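Local coordinates for PfVFT1 (Plasmodium falciparum, PDB 5JKQ), which is a bi-lobed Venus flytrap protein that probably binds a small solute, as solute-binding proteins do, at residues 178-183 and 267-272. The protein carries 3 engineered substitutions. Numbering follows the deposited sequence.
Sequences SNKIMI and VFDSFL
Ile-181 and Phe-268 form the tight part of this contact. They face each other as an antiparallel hydrogen-bonded pair: Ile-181 N donates to Phe-268 O at 3.0 Å, and Phe-268 N returns a bond to Ile-181 O. In Phe-268, chi1 of 59° sets CG between the backbone N and the carbonyl carbon. The ring end lies nearer the partner strand than CB does. CB of Ile-181 lies over one ring face, a CH-pi contact 4.1 Å from the centroid. Ile-183 CG2 meets the ring edge near CE2. Leu-218 and Ile-250 also pack on Ile-181.

Lys-180, Asp-269 and Ser-178 are partly exposed, and their polar contacts form the looser side. Lys-180 NZ makes a long salt bridge of 3.5 Å to Asp-269 OD2. Asp-269 OD1 accepts from Phe-271 N, closing an Asx turn, and from Ser-178 OG in a bond of doubtful length.

The strand is interrupted at Ser-270 and Phe-271. Ser-270 OG donates to Asn-179 O at 2.6 Å and accepts from Leu-272 N in an ST turn. Asn-179 ND2 reaches Leu-272 O at 2.6 Å, nearly straight. Thr-274 also binds ND2, and Asn-214 binds OD1. The buried amide is thus held at both ends, and side-chain bonds replace weak backbone ones.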
loop_
_atom_site.group_PDB
_atom_site.type_symbol
_atom_site.label_atom_id
_atom_site.label_comp_id
_atom_site.label_asym_id
_atom_site.label_seq_id
_atom_site.Cartn_x
_atom_site.Cartn_y
_atom_site.Cartn_z
ATOM N N SER A 178 7.535 6.463 1.640
ATOM C CA SER A 178 8.794 6.288 2.351
ATOM C C SER A 178 8.651 6.601 3.838
ATOM O O SER A 178 7.658 7.185 4.270
ATOM C CB SER A 178 9.877 7.170 1.731
ATOM O OG SER A 178 11.159 6.806 2.213
ATOM N N ASN A 179 9.655 6.199 4.610
ATOM C CA ASN A 179 9.687 6.448 6.046
ATOM C C ASN A 179 10.837 7.376 6.415
ATOM O O ASN A 179 12.006 7.039 6.222
ATOM C CB ASN A 179 9.804 5.129 6.810
ATOM C CG ASN A 179 8.604 4.232 6.604
ATOM O OD1 ASN A 179 7.645 4.278 7.370
ATOM N ND2 ASN A 179 8.647 3.416 5.559
ATOM N N LYS A 180 10.499 8.549 6.937
ATOM C CA LYS A 180 11.505 9.525 7.324
ATOM C C LYS A 180 11.924 9.309 8.773
ATOM O O LYS A 180 11.165 8.766 9.577
ATOM C CB LYS A 180 10.979 10.946 7.117
ATOM C CG LYS A 180 10.449 11.186 5.712
ATOM C CD LYS A 180 10.048 12.632 5.505
ATOM C CE LYS A 180 9.398 12.840 4.148
ATOM N NZ LYS A 180 10.289 12.437 3.023
ATOM N N ILE A 181 13.146 9.720 9.087
ATOM C CA ILE A 181 13.699 9.562 10.425
ATOM C C ILE A 181 14.085 10.927 10.968
ATOM O O ILE A 181 14.943 11.600 10.399
ATOM C CB ILE A 181 14.935 8.630 10.424
ATOM C CG1 ILE A 181 14.546 7.240 9.915
ATOM C CG2 ILE A 181 15.541 8.528 11.826
ATOM C CD1 ILE A 181 15.722 6.323 9.655
HETATM N N MSE A 182 13.445 11.341 12.057
HETATM C CA MSE A 182 13.827 12.585 12.707
HETATM C C MSE A 182 14.660 12.295 13.951
HETATM O O MSE A 182 14.375 11.368 14.714
HETATM C CB MSE A 182 12.601 13.433 13.052
HETATM C CG MSE A 182 11.565 12.798 13.943
HETATM SE SE MSE A 182 10.200 14.136 14.377
HETATM C CE MSE A 182 11.265 15.268 15.546
ATOM N N ILE A 183 15.707 13.094 14.131
ATOM C CA ILE A 183 16.692 12.867 15.178
ATOM C C ILE A 183 17.346 14.190 15.570
ATOM O O ILE A 183 17.408 15.121 14.767
ATOM C CB ILE A 183 17.773 11.856 14.713
ATOM C CG1 ILE A 183 18.753 11.540 15.847
ATOM C CG2 ILE A 183 18.505 12.388 13.479
ATOM C CD1 ILE A 183 19.714 10.400 15.535
ATOM N N VAL A 267 16.088 15.773 9.893
ATOM C CA VAL A 267 15.158 14.843 9.260
ATOM C C VAL A 267 15.692 14.411 7.898
ATOM O O VAL A 267 15.958 15.247 7.033
ATOM C CB VAL A 267 13.754 15.456 9.083
ATOM C CG1 VAL A 267 12.756 14.377 8.685
ATOM C CG2 VAL A 267 13.290 16.141 10.361
ATOM N N PHE A 268 15.849 13.104 7.716
ATOM C CA PHE A 268 16.325 12.554 6.453
ATOM C C PHE A 268 15.466 11.367 6.031
ATOM O O PHE A 268 14.879 10.679 6.868
ATOM C CB PHE A 268 17.797 12.138 6.563
ATOM C CG PHE A 268 18.066 11.115 7.632
ATOM C CD1 PHE A 268 17.934 9.763 7.364
ATOM C CD2 PHE A 268 18.463 11.506 8.901
ATOM C CE1 PHE A 268 18.185 8.818 8.342
ATOM C CE2 PHE A 268 18.716 10.566 9.884
ATOM C CZ PHE A 268 18.576 9.220 9.603
ATOM N N ASP A 269 15.391 11.144 4.722
ATOM C CA ASP A 269 14.611 10.048 4.163
ATOM C C ASP A 269 15.449 8.773 4.145
ATOM O O ASP A 269 16.444 8.685 3.424
ATOM C CB ASP A 269 14.135 10.401 2.748
ATOM C CG ASP A 269 12.965 9.547 2.288
ATOM O OD1 ASP A 269 12.803 8.415 2.793
ATOM O OD2 ASP A 269 12.206 10.012 1.414
ATOM N N SER A 270 15.051 7.792 4.949
ATOM C CA SER A 270 15.754 6.513 5.014
ATOM C C SER A 270 15.612 5.729 3.715
ATOM O O SER A 270 16.411 4.835 3.433
ATOM C CB SER A 270 15.227 5.667 6.173
ATOM O OG SER A 270 13.886 5.268 5.938
ATOM N N PHE A 271 14.580 6.067 2.946
ATOM C CA PHE A 271 14.217 5.352 1.722
ATOM C C PHE A 271 13.842 3.898 2.012
ATOM O O PHE A 271 13.806 3.066 1.107
ATOM C CB PHE A 271 15.354 5.419 0.695
ATOM C CG PHE A 271 15.651 6.812 0.213
ATOM C CD1 PHE A 271 14.637 7.614 -0.277
ATOM C CD2 PHE A 271 16.941 7.317 0.252
ATOM C CE1 PHE A 271 14.899 8.893 -0.724
ATOM C CE2 PHE A 271 17.210 8.599 -0.195
ATOM C CZ PHE A 271 16.185 9.387 -0.683
ATOM N N LEU A 272 13.565 3.603 3.281
ATOM C CA LEU A 272 12.955 2.337 3.664
ATOM C C LEU A 272 11.460 2.455 3.406
ATOM O O LEU A 272 10.755 3.165 4.124
ATOM C CB LEU A 272 13.238 2.009 5.132
ATOM C CG LEU A 272 14.711 1.782 5.489
ATOM C CD1 LEU A 272 14.911 1.839 6.998
ATOM C CD2 LEU A 272 15.211 0.452 4.930
#